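Local coordinates for alpha-actinin-like protein 1 (Schizosaccharomyces pombe, PDB 5BVR) that binds actin filaments and helps form and organise the actin ring of cytokinesis and septation, here represented by its actin-binding domain of two calponin-homology modules, at residues S10-T15 with L103-I108; E123-T126 with L132-C135; R137-A140 with E145-V148; A163-H168 with Q188-I193; P201-V206 with V224-H229. All blocks are in the same frame, centred on the assembly; numbering follows the deposited sequence.

Contact 1: residues S10-T15 with L103-I108; sequences SVQNRT and LILGLI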
# COMPACT_ATOMS: atom_id res chain seq x y z
N SER A 10 -13.50 3.52 -5.13
CA SER A 10 -13.44 3.39 -3.67
C SER A 10 -12.07 3.80 -3.16
O SER A 10 -11.10 3.90 -3.92
CB SER A 10 -13.69 1.96 -3.23
OG SER A 10 -12.60 1.13 -3.61
N VAL A 11 -11.99 4.02 -1.85
CA VAL A 11 -10.70 4.30 -1.22
C VAL A 11 -9.69 3.21 -1.52
O VAL A 11 -8.55 3.50 -1.86
CB VAL A 11 -10.87 4.46 0.32
CG1 VAL A 11 -9.52 4.47 1.02
CG2 VAL A 11 -11.65 5.73 0.64
N GLN A 12 -10.10 1.96 -1.40
CA GLN A 12 -9.19 0.87 -1.62
C GLN A 12 -8.76 0.80 -3.08
O GLN A 12 -7.58 0.56 -3.36
CB GLN A 12 -9.81 -0.44 -1.19
CG GLN A 12 -8.83 -1.57 -1.13
CD GLN A 12 -9.47 -2.84 -0.64
OE1 GLN A 12 -9.76 -3.75 -1.43
NE2 GLN A 12 -9.71 -2.91 0.67
N ASN A 13 -9.70 0.97 -4.00
CA ASN A 13 -9.37 1.02 -5.41
C ASN A 13 -8.30 2.09 -5.65
O ASN A 13 -7.23 1.81 -6.23
CB ASN A 13 -10.67 1.28 -6.19
CG ASN A 13 -10.51 1.18 -7.67
OD1 ASN A 13 -9.42 1.18 -8.20
ND2 ASN A 13 -11.64 1.12 -8.36
N ARG A 14 -8.54 3.29 -5.15
CA ARG A 14 -7.64 4.39 -5.42
C ARG A 14 -6.30 4.16 -4.75
O ARG A 14 -5.26 4.41 -5.35
CB ARG A 14 -8.27 5.71 -5.01
CG ARG A 14 -9.36 6.11 -6.02
CD ARG A 14 -10.03 7.42 -5.64
NE ARG A 14 -10.84 7.31 -4.44
CZ ARG A 14 -10.50 7.79 -3.25
NH1 ARG A 14 -9.36 8.45 -3.06
NH2 ARG A 14 -11.34 7.62 -2.24
N THR A 15 -6.31 3.64 -3.53
CA THR A 15 -5.07 3.43 -2.81
C THR A 15 -4.22 2.35 -3.46
O THR A 15 -3.00 2.51 -3.63
CB THR A 15 -5.35 3.05 -1.34
OG1 THR A 15 -6.08 4.11 -0.70
CG2 THR A 15 -4.07 2.85 -0.58
N LEU A 103 -12.30 -9.25 -7.50
CA LEU A 103 -11.25 -10.26 -7.48
C LEU A 103 -9.90 -9.62 -7.76
O LEU A 103 -8.90 -10.01 -7.18
CB LEU A 103 -11.55 -11.38 -8.48
CG LEU A 103 -12.80 -12.20 -8.14
CD1 LEU A 103 -12.99 -13.31 -9.17
CD2 LEU A 103 -12.70 -12.80 -6.75
N ILE A 104 -9.88 -8.59 -8.60
CA ILE A 104 -8.66 -7.86 -8.88
C ILE A 104 -8.12 -7.17 -7.61
O ILE A 104 -6.94 -7.27 -7.32
CB ILE A 104 -8.87 -6.86 -10.03
CG1 ILE A 104 -8.93 -7.62 -11.37
CG2 ILE A 104 -7.73 -5.85 -10.06
CD1 ILE A 104 -9.45 -6.80 -12.52
N LEU A 105 -9.00 -6.51 -6.85
CA LEU A 105 -8.56 -5.85 -5.62
C LEU A 105 -8.06 -6.87 -4.63
O LEU A 105 -7.08 -6.60 -3.92
CB LEU A 105 -9.67 -5.00 -5.01
CG LEU A 105 -10.05 -3.78 -5.85
CD1 LEU A 105 -11.18 -3.04 -5.16
CD2 LEU A 105 -8.87 -2.85 -6.14
N GLY A 106 -8.73 -8.03 -4.55
CA GLY A 106 -8.28 -9.14 -3.72
C GLY A 106 -6.87 -9.60 -4.06
O GLY A 106 -6.05 -9.86 -3.18
N LEU A 107 -6.61 -9.72 -5.35
CA LEU A 107 -5.31 -10.15 -5.80
C LEU A 107 -4.24 -9.12 -5.45
O LEU A 107 -3.18 -9.48 -4.97
CB LEU A 107 -5.33 -10.40 -7.29
CG LEU A 107 -4.04 -10.95 -7.90
CD1 LEU A 107 -3.65 -12.27 -7.27
CD2 LEU A 107 -4.19 -11.08 -9.39
N ILE A 108 -4.53 -7.85 -5.69
CA ILE A 108 -3.57 -6.81 -5.39
C ILE A 108 -3.27 -6.80 -3.89
O ILE A 108 -2.12 -6.67 -3.49
CB ILE A 108 -4.02 -5.44 -5.90
CG1 ILE A 108 -4.11 -5.49 -7.42
CG2 ILE A 108 -3.06 -4.35 -5.43
CD1 ILE A 108 -4.76 -4.31 -8.01

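Contact 2: residues E123-T126 with L132-C135; sequences EGLT and LLWC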
# COMPACT_ATOMS: atom_id res chain seq x y z
N GLU A 123 10.59 -6.89 17.00
CA GLU A 123 10.64 -7.74 18.20
C GLU A 123 10.26 -9.19 17.90
O GLU A 123 9.73 -9.89 18.75
CB GLU A 123 9.78 -7.17 19.34
CG GLU A 123 10.28 -5.82 19.88
CD GLU A 123 9.54 -5.33 21.10
OE1 GLU A 123 8.61 -6.02 21.57
OE2 GLU A 123 9.90 -4.25 21.60
N GLY A 124 10.58 -9.64 16.68
CA GLY A 124 10.32 -11.01 16.31
C GLY A 124 8.93 -11.28 15.78
O GLY A 124 8.64 -12.39 15.33
N LEU A 125 8.07 -10.28 15.84
CA LEU A 125 6.77 -10.36 15.18
C LEU A 125 6.93 -9.93 13.74
O LEU A 125 7.71 -9.04 13.45
CB LEU A 125 5.75 -9.43 15.84
CG LEU A 125 5.40 -9.70 17.30
CD1 LEU A 125 4.20 -8.84 17.70
CD2 LEU A 125 5.13 -11.20 17.55
N THR A 126 6.15 -10.53 12.85
CA THR A 126 6.28 -10.24 11.42
C THR A 126 4.96 -9.81 10.84
O THR A 126 3.89 -9.97 11.45
CB THR A 126 6.79 -11.44 10.62
OG1 THR A 126 5.84 -12.50 10.69
CG2 THR A 126 8.11 -11.94 11.15
N LEU A 132 2.03 -3.51 13.37
CA LEU A 132 1.26 -2.91 14.45
C LEU A 132 2.16 -2.66 15.65
O LEU A 132 2.15 -1.58 16.24
CB LEU A 132 0.07 -3.80 14.85
CG LEU A 132 -0.86 -3.13 15.85
CD1 LEU A 132 -1.57 -1.95 15.21
CD2 LEU A 132 -1.84 -4.16 16.39
N LEU A 133 2.93 -3.68 16.03
CA LEU A 133 3.82 -3.51 17.18
C LEU A 133 4.83 -2.38 16.94
O LEU A 133 5.08 -1.60 17.85
CB LEU A 133 4.52 -4.83 17.51
CG LEU A 133 5.41 -4.76 18.74
CD1 LEU A 133 4.65 -4.31 19.96
CD2 LEU A 133 6.03 -6.12 18.99
N TRP A 134 5.40 -2.28 15.74
CA TRP A 134 6.28 -1.17 15.42
C TRP A 134 5.60 0.18 15.66
O TRP A 134 6.16 1.07 16.28
CB TRP A 134 6.77 -1.29 13.98
CG TRP A 134 7.68 -0.20 13.52
CD1 TRP A 134 9.05 -0.17 13.65
CD2 TRP A 134 7.32 0.99 12.81
NE1 TRP A 134 9.55 0.96 13.07
CE2 TRP A 134 8.52 1.69 12.54
CE3 TRP A 134 6.12 1.53 12.34
CZ2 TRP A 134 8.53 2.90 11.88
CZ3 TRP A 134 6.15 2.73 11.66
CH2 TRP A 134 7.35 3.40 11.44
N CYS A 135 4.37 0.30 15.20
CA CYS A 135 3.63 1.54 15.42
C CYS A 135 3.44 1.81 16.90
O CYS A 135 3.57 2.95 17.34
CB CYS A 135 2.27 1.46 14.74
SG CYS A 135 2.32 1.47 12.91

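Contact 3: residues R137-A140 with E145-V148; sequences RKTA and EVDV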
# COMPACT_ATOMS: atom_id res chain seq x y z
N ARG A 137 5.32 0.70 19.46
CA ARG A 137 6.58 1.03 20.10
C ARG A 137 7.04 2.45 19.75
O ARG A 137 7.49 3.21 20.62
CB ARG A 137 7.65 0.00 19.75
CG ARG A 137 7.42 -1.38 20.36
CD ARG A 137 7.70 -1.46 21.88
NE ARG A 137 7.60 -2.86 22.32
CZ ARG A 137 6.49 -3.45 22.73
NH1 ARG A 137 5.35 -2.76 22.87
NH2 ARG A 137 6.51 -4.75 23.03
N LYS A 138 6.90 2.82 18.48
CA LYS A 138 7.35 4.13 18.03
C LYS A 138 6.48 5.26 18.61
O LYS A 138 6.96 6.38 18.72
CB LYS A 138 7.37 4.22 16.51
CG LYS A 138 8.46 3.38 15.82
CD LYS A 138 9.86 3.80 16.22
CE LYS A 138 10.91 3.09 15.38
NZ LYS A 138 12.29 3.60 15.69
N THR A 139 5.24 4.96 18.98
CA THR A 139 4.35 6.00 19.55
C THR A 139 4.14 5.88 21.05
O THR A 139 3.26 6.54 21.61
CB THR A 139 2.98 6.02 18.83
OG1 THR A 139 2.32 4.76 18.98
CG2 THR A 139 3.15 6.38 17.37
N ALA A 140 4.97 5.07 21.68
CA ALA A 140 4.90 4.82 23.12
C ALA A 140 4.88 6.09 23.96
O ALA A 140 4.23 6.13 25.00
CB ALA A 140 6.07 3.96 23.53
N GLU A 145 -3.12 10.50 24.16
CA GLU A 145 -3.80 11.00 22.96
C GLU A 145 -3.62 10.10 21.75
O GLU A 145 -4.53 9.98 20.92
CB GLU A 145 -3.32 12.41 22.62
CG GLU A 145 -3.75 13.47 23.62
CD GLU A 145 -2.66 13.81 24.61
OE1 GLU A 145 -1.85 12.91 24.96
OE2 GLU A 145 -2.60 14.98 25.04
N VAL A 146 -2.45 9.51 21.63
CA VAL A 146 -2.20 8.48 20.62
C VAL A 146 -2.26 7.11 21.29
O VAL A 146 -1.67 6.89 22.35
CB VAL A 146 -0.82 8.69 19.96
CG1 VAL A 146 -0.49 7.53 19.01
CG2 VAL A 146 -0.76 10.01 19.24
N ASP A 147 -2.99 6.19 20.67
CA ASP A 147 -3.10 4.83 21.18
C ASP A 147 -3.38 3.92 19.99
O ASP A 147 -4.53 3.75 19.57
CB ASP A 147 -4.20 4.72 22.22
CG ASP A 147 -4.27 3.34 22.86
OD1 ASP A 147 -3.30 2.56 22.74
OD2 ASP A 147 -5.30 3.05 23.50
N VAL A 148 -2.33 3.36 19.42
CA VAL A 148 -2.48 2.57 18.20
C VAL A 148 -2.89 1.16 18.58
O VAL A 148 -2.11 0.41 19.18
CB VAL A 148 -1.20 2.57 17.38
CG1 VAL A 148 -1.38 1.70 16.16
CG2 VAL A 148 -0.87 3.97 16.93
O HOH W 1 0.25 3.82 20.47

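Contact 4: residues A163-H168 with Q188-I193; sequences ALIHQH and QLAFDI. With ZN (zinc ion), chain B.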
# COMPACT_ATOMS: atom_id res chain seq x y z
N ALA A 163 2.68 11.80 15.18
CA ALA A 163 3.59 11.33 16.22
C ALA A 163 4.68 10.47 15.60
O ALA A 163 5.85 10.57 16.01
CB ALA A 163 2.84 10.53 17.25
N LEU A 164 4.33 9.64 14.62
CA LEU A 164 5.35 8.81 13.97
C LEU A 164 6.42 9.68 13.35
O LEU A 164 7.60 9.40 13.46
CB LEU A 164 4.72 7.93 12.90
CG LEU A 164 4.05 6.64 13.36
CD1 LEU A 164 3.40 5.95 12.16
CD2 LEU A 164 5.02 5.69 14.03
N ILE A 165 6.00 10.74 12.66
CA ILE A 165 6.94 11.65 12.01
C ILE A 165 7.78 12.38 13.05
O ILE A 165 9.01 12.44 12.95
CB ILE A 165 6.21 12.66 11.13
CG1 ILE A 165 5.56 11.92 9.95
CG2 ILE A 165 7.17 13.71 10.60
CD1 ILE A 165 4.62 12.77 9.15
N HIS A 166 7.12 12.94 14.06
CA HIS A 166 7.83 13.68 15.09
C HIS A 166 8.90 12.85 15.80
O HIS A 166 10.02 13.34 16.06
CB HIS A 166 6.83 14.25 16.10
CG HIS A 166 7.47 14.94 17.26
ND1 HIS A 166 7.44 14.42 18.53
CD2 HIS A 166 8.14 16.11 17.34
CE1 HIS A 166 8.08 15.24 19.35
NE2 HIS A 166 8.49 16.29 18.65
N GLN A 167 8.60 11.61 16.16
CA GLN A 167 9.56 10.83 16.92
C GLN A 167 10.76 10.44 16.06
O GLN A 167 11.88 10.31 16.56
CB GLN A 167 8.94 9.61 17.59
CG GLN A 167 8.31 8.61 16.67
CD GLN A 167 9.31 7.66 16.08
OE1 GLN A 167 10.26 7.24 16.75
NE2 GLN A 167 9.08 7.27 14.81
N HIS A 168 10.52 10.34 14.75
CA HIS A 168 11.59 10.00 13.83
C HIS A 168 12.42 11.23 13.45
O HIS A 168 13.66 11.16 13.33
CB HIS A 168 10.96 9.33 12.60
CG HIS A 168 11.89 9.17 11.43
ND1 HIS A 168 12.93 8.25 11.40
CD2 HIS A 168 11.92 9.85 10.27
CE1 HIS A 168 13.53 8.36 10.22
NE2 HIS A 168 12.95 9.34 9.53
N GLN A 188 -3.33 16.46 7.13
CA GLN A 188 -2.76 17.05 5.93
C GLN A 188 -1.27 17.36 6.15
O GLN A 188 -0.43 17.07 5.29
CB GLN A 188 -3.52 18.33 5.59
CG GLN A 188 -3.06 19.01 4.32
CD GLN A 188 -3.44 18.23 3.09
OE1 GLN A 188 -4.61 17.96 2.86
NE2 GLN A 188 -2.44 17.85 2.29
N LEU A 189 -0.95 17.91 7.31
CA LEU A 189 0.44 18.22 7.66
C LEU A 189 1.31 16.97 7.59
O LEU A 189 2.36 16.96 6.93
CB LEU A 189 0.49 18.83 9.07
CG LEU A 189 1.86 19.31 9.53
CD1 LEU A 189 2.31 20.53 8.74
CD2 LEU A 189 1.83 19.60 11.03
N ALA A 190 0.87 15.90 8.25
CA ALA A 190 1.63 14.66 8.26
C ALA A 190 1.82 14.13 6.84
O ALA A 190 2.93 13.78 6.46
CB ALA A 190 0.94 13.62 9.12
N PHE A 191 0.75 14.05 6.06
CA PHE A 191 0.86 13.49 4.72
C PHE A 191 1.82 14.33 3.88
O PHE A 191 2.60 13.77 3.09
CB PHE A 191 -0.50 13.42 4.03
CG PHE A 191 -1.44 12.39 4.61
CD1 PHE A 191 -1.13 11.65 5.75
CD2 PHE A 191 -2.65 12.16 3.98
CE1 PHE A 191 -2.04 10.69 6.23
CE2 PHE A 191 -3.54 11.22 4.47
CZ PHE A 191 -3.22 10.49 5.58
N ASP A 192 1.77 15.66 4.04
CA ASP A 192 2.62 16.57 3.27
C ASP A 192 4.09 16.43 3.67
O ASP A 192 4.97 16.33 2.81
CB ASP A 192 2.19 18.02 3.51
CG ASP A 192 0.90 18.39 2.82
OD1 ASP A 192 0.42 17.62 1.97
OD2 ASP A 192 0.36 19.48 3.14
N ILE A 193 4.35 16.41 4.96
CA ILE A 193 5.72 16.28 5.44
C ILE A 193 6.31 14.92 5.06
O ILE A 193 7.44 14.84 4.58
CB ILE A 193 5.80 16.51 6.94
CG1 ILE A 193 5.49 17.98 7.25
CG2 ILE A 193 7.17 16.16 7.46
CD1 ILE A 193 5.31 18.25 8.73
ZN ZN B . 13.37 6.88 12.61
O HOH W 2 11.57 5.70 13.34
O HOH W 3 14.21 7.75 14.21

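Contact 5: residues P201-V206 with V224-H229; sequences PRLIEV and VAEYFH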
# COMPACT_ATOMS: atom_id res chain seq x y z
N PRO A 201 5.25 8.12 -0.44
CA PRO A 201 4.23 8.50 -1.42
C PRO A 201 2.86 8.65 -0.79
O PRO A 201 2.51 7.92 0.13
CB PRO A 201 4.23 7.32 -2.40
CG PRO A 201 4.63 6.15 -1.59
CD PRO A 201 5.65 6.71 -0.60
N ARG A 202 2.09 9.59 -1.31
CA ARG A 202 0.77 9.90 -0.78
C ARG A 202 -0.25 8.89 -1.30
O ARG A 202 -0.97 9.18 -2.27
CB ARG A 202 0.39 11.30 -1.20
CG ARG A 202 -0.97 11.76 -0.71
CD ARG A 202 -1.31 13.09 -1.34
NE ARG A 202 -0.38 14.11 -0.87
CZ ARG A 202 -0.58 14.86 0.21
NH1 ARG A 202 -1.69 14.74 0.92
NH2 ARG A 202 0.33 15.74 0.56
N LEU A 203 -0.32 7.73 -0.68
CA LEU A 203 -1.19 6.67 -1.15
C LEU A 203 -2.66 6.86 -0.79
O LEU A 203 -3.50 6.21 -1.39
CB LEU A 203 -0.73 5.30 -0.64
CG LEU A 203 0.70 4.91 -1.04
CD1 LEU A 203 0.98 3.48 -0.61
CD2 LEU A 203 0.97 5.05 -2.56
N ILE A 204 -2.95 7.68 0.23
CA ILE A 204 -4.32 7.94 0.67
C ILE A 204 -4.56 9.43 0.78
O ILE A 204 -3.66 10.20 1.08
CB ILE A 204 -4.64 7.23 2.00
CG1 ILE A 204 -3.72 7.70 3.13
CG2 ILE A 204 -4.57 5.75 1.84
CD1 ILE A 204 -4.03 7.05 4.47
N GLU A 205 -5.79 9.83 0.50
CA GLU A 205 -6.17 11.23 0.61
C GLU A 205 -6.58 11.49 2.06
O GLU A 205 -7.04 10.58 2.77
CB GLU A 205 -7.35 11.54 -0.30
CG GLU A 205 -7.21 11.10 -1.76
CD GLU A 205 -6.33 12.02 -2.56
OE1 GLU A 205 -5.73 12.94 -1.97
OE2 GLU A 205 -6.25 11.82 -3.80
N VAL A 206 -6.41 12.74 2.49
CA VAL A 206 -6.83 13.11 3.82
C VAL A 206 -8.29 12.71 4.06
O VAL A 206 -8.62 12.12 5.11
CB VAL A 206 -6.62 14.63 4.04
CG1 VAL A 206 -7.33 15.11 5.30
CG2 VAL A 206 -5.11 14.93 4.09
N VAL A 224 0.70 2.95 5.89
CA VAL A 224 1.53 2.92 7.09
C VAL A 224 2.78 2.07 6.83
O VAL A 224 3.87 2.40 7.34
CB VAL A 224 0.74 2.39 8.28
CG1 VAL A 224 1.67 2.09 9.47
CG2 VAL A 224 -0.33 3.40 8.68
N ALA A 225 2.68 1.00 6.04
CA ALA A 225 3.86 0.20 5.70
C ALA A 225 4.95 1.05 5.04
O ALA A 225 6.16 0.77 5.19
CB ALA A 225 3.49 -0.96 4.78
N GLU A 226 4.56 2.10 4.31
CA GLU A 226 5.55 3.00 3.69
C GLU A 226 6.38 3.70 4.76
O GLU A 226 7.57 3.94 4.56
CB GLU A 226 4.92 4.06 2.78
CG GLU A 226 4.17 3.50 1.57
CD GLU A 226 5.06 3.03 0.44
OE1 GLU A 226 6.27 3.31 0.46
OE2 GLU A 226 4.53 2.37 -0.49
N TYR A 227 5.75 4.06 5.87
CA TYR A 227 6.46 4.66 6.99
C TYR A 227 7.49 3.70 7.57
O TYR A 227 8.64 4.06 7.79
CB TYR A 227 5.51 5.11 8.10
CG TYR A 227 4.70 6.36 7.79
CD1 TYR A 227 3.78 6.37 6.75
CD2 TYR A 227 4.84 7.50 8.55
CE1 TYR A 227 3.05 7.52 6.47
CE2 TYR A 227 4.12 8.64 8.28
CZ TYR A 227 3.22 8.64 7.25
OH TYR A 227 2.53 9.80 7.01
N PHE A 228 7.09 2.47 7.83
CA PHE A 228 8.02 1.48 8.35
C PHE A 228 9.24 1.34 7.44
O PHE A 228 10.40 1.36 7.90
CB PHE A 228 7.35 0.11 8.47
CG PHE A 228 8.31 -0.96 8.89
CD1 PHE A 228 8.59 -1.16 10.24
CD2 PHE A 228 9.02 -1.71 7.95
CE1 PHE A 228 9.52 -2.11 10.65
CE2 PHE A 228 9.94 -2.67 8.36
CZ PHE A 228 10.18 -2.86 9.72
N HIS A 229 9.01 1.15 6.15
CA HIS A 229 10.15 0.89 5.27
C HIS A 229 11.01 2.14 5.10
O HIS A 229 12.26 2.06 5.14
CB HIS A 229 9.71 0.38 3.91
CG HIS A 229 9.16 -1.01 3.93
ND1 HIS A 229 9.94 -2.12 4.21
CD2 HIS A 229 7.89 -1.47 3.78
CE1 HIS A 229 9.18 -3.20 4.17
NE2 HIS A 229 7.94 -2.83 3.92

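Contact 1: residues S10-T15 with L103-I108
L105 carries this contact, pushing its isobutyl group from helix 101-117 against the first turn of helix 11-25. CG stands anti to the carbonyl carbon (chi1 -67°), and from there the two methyls part company. CD2 rests against the backbone at N13, 4.0 Å from N13 CA, and this is the tightly packed side, since N13 is buried. On the other branch lies Q12, whose extended chain carries its amide past the leucine, with OE1 3.8 Å from L105 CB and 4.1 Å from L105 CD1. These are van der Waals approaches; no hydrogen bond crosses between the segments.

The Q12 side, by contrast, is partly exposed and polar. The amide NE2 is hydrogen-bonded to D216, and the side chain ends about 3 Å from the zinc ion held by D216 and R218, so the same amide faces the first calponin-homology module with its oxygen and the second with its nitrogen. Away from L105, S10 serves as N-cap of helix 11-25: its OG accepts from N13 N at 2.9 Å with an N-H...O angle of 166°, which closes off the turn that L105 leans on. T15 OG1 also bonds to V11 O, at 2.8 Å and from above the carbonyl plane. On the other side of the contact, residues 103-108 belong to the actin-binding region. The chemistry implies that the segments meet through van der Waals packing, L105 CB and its methyls against N13 CA and the Q12 amide oxygen, while the directional bond of Q12 goes to D216.

Contact 2: residues E123-T126 with L132-C135
L133 faces E123 and L125 across this surface contact, and it alone of residues 132-135 reaches them. One step earlier in helix 127-138, L132 turns its side chain to the loop that follows, onto V148 and F151. L133 then comes round to the outer face. Its CG is anti to the backbone N (chi1 -177°), which carries the branch out from the helix until CD2 sits between the two partners. L125 CD1 meets L133 CD2 at 3.5 Å and also lies 4.0 Å from L133 CB, and the two leucine side chains cross at about a right angle. From the other partner E123 contributes the aliphatic base of its chain, with CB 3.9 Å from L133 CD2, and then passes the same methyl with its carboxylate, OE1 being 3.7 Å from L133 CD2. That carboxylate has its charge partner further along the helix, in a salt bridge from E123 OE2 to R137, so it is turned to R137 and only brushes the methyl by van der Waals contact.

W134, next in line, sends its indole into the domain, where it meets the ring of F228 edge-to-face. C135 is buried as well, against V148 and W155. The opposing backbone folds tightly: E123 and G124 both take left-handed conformations, those of a type I' turn, and G124 N is hydrogen-bonded to the side chain of N121. The arrangement is that of a two-residue beta hairpin, strands 121-122 and 125-126, laid against the first helix of the second calponin-homology module.

Contact 3: residues R137-A140 with E145-V148
T139 packs against V146 and V148 where helix 127-138 of the second calponin-homology (CH) domain runs out and the chain doubles back along the loop before helix 159-168. T139 is the first residue to leave the helical conformation, and its CB is directed toward the returning loop. That CB comes first, 3.8 Å from V146 CG1. From CB the chain forks. The methyl CG2 lies beside the same valine methyl, 4.2 Å from V146 CG1, and also touches L164 of helix 159-168. The hydroxyl takes the other branch, tucked between the backbone N and the carbonyl carbon (chi1 61°), and is the busier tip. OG1 has V146 CG1 and V148 CG2 about it, each 3.9 Å away, so two methyls flank a hydroxyl of a buried residue.

That atom is nonetheless well supplied. It gives its proton back to the carbonyl oxygen of C135, one turn earlier in the helix, and accepts from a water. Both valines place CG1 anti to the backbone N and CG2 beside it, and they use different branches here: V146 offers CG1, V148 offers CG2. Behind them V146 rests on L159 and Y175, V148 on L132 and W155, closing the loop onto the core. The water spans what the side chains leave, donating to T139 OG1 at 2.7 Å and accepting from V148 N at 2.8 Å.

Contact 4: residues A163-H168 with Q188-I193
Q167 NE2 is shared by two acceptors: it donates to L164 O one turn back in helix 159-168, at 2.9 Å and on a lone pair in the carbonyl plane, and more weakly to a water 3.3 Å away. That water is a ligand of the zinc ion, which H168 ND1 binds at 1.9 Å together with a second water and D235. Q167 is thus in the second shell and probably steadies that water. The imidazole of H168 is stacked on F231 of helix 217-234.

On another side of the same helix I165 makes the contact with helix 183-198. Its CD1 presses on the backbone there, only 3.3 Å from A190 O and 3.6 Å from A190 CA, with A190 CB at 3.8 Å. Such an approach of a methyl to a carbonyl oxygen is close, and the small A190 side chain is consistent with it. This is core packing of a calponin-homology domain, whose helices gather round a buried apolar centre. The second branch of I165, CG2, sits anti to the backbone N and meets I193 CG2 at 4.0 Å, the two isoleucines crossing at a slant. Deeper in, F191 points away from I165 and joins Y223 and F161 edge-to-face. At the outer face of helix 183-198, Q188 NE2 donates to D192 OD1 at 2.9 Å, met 34° out of the carboxylate plane.

Contact 5: residues P201-V206 with V224-H229
The chain from P201 to L203 bends in an inverse gamma turn centred on R202, with a weak bond from L203 N to P201 O, and comes nearest residues 224-229 at E226, 7.6 Å between the CA atoms of P201 and E226. That bend sets P201 and L203 to meet the same glutamate. E226 leaves the helix with CG anti to the carbonyl carbon and then folds at chi2 (-77°), which brings the carboxylate alongside CG and CD of the proline, the two side chains crossing at about a right angle. Here E226 OE1 lies 3.6 Å from P201 CD, and E226 CD lies 3.7 Å from P201 CG. The other oxygen and the CG methylene also reach L203: E226 OE2 is 3.7 Å from L203 CD1, and E226 CG is 3.9 Å from that same methyl.

P201 and L203 also rest on T22 of helix 11-25, so this loop of the second module takes part in the interface with the first. L203 additionally touches T222 and Y223 of the helix that carries E226. Cutting E226 back to an alanine would probably leave the proline ring and the L203 methyl without the surface they lie against, opening a gap beside the loop. No hydrogen bond joins the two segments. What the chemistry implies is contact of C-H groups with a carboxylate and its stem, perhaps favoured slightly by the polarised hydrogens on the proline carbon next to nitrogen, so the fit probably owes more to the bent shape of the glutamate than to its charge.

In the fold
Contact 1 lies in the first calponin-homology module and precedes contacts 2 to 5, all in the second. Contacts 2 and 3 share helix 127-138, their centres 13 Å apart; contact 4 follows on helix 159-168, touching contact 3 through K138 and T139 against Q167 and L164. Helix 217-234 in contact 5 packs against W134 and C135 of contact 2, while F191 and Q188 of contact 4 pack on I204 and V206 of contact 5. Contacts 1 and 3 lie on opposite sides of the chain's centre. Contact 5 also touches contact 1, T15 and R14 meeting I204 and E205; there the two modules pack together, consistent with a closed tandem.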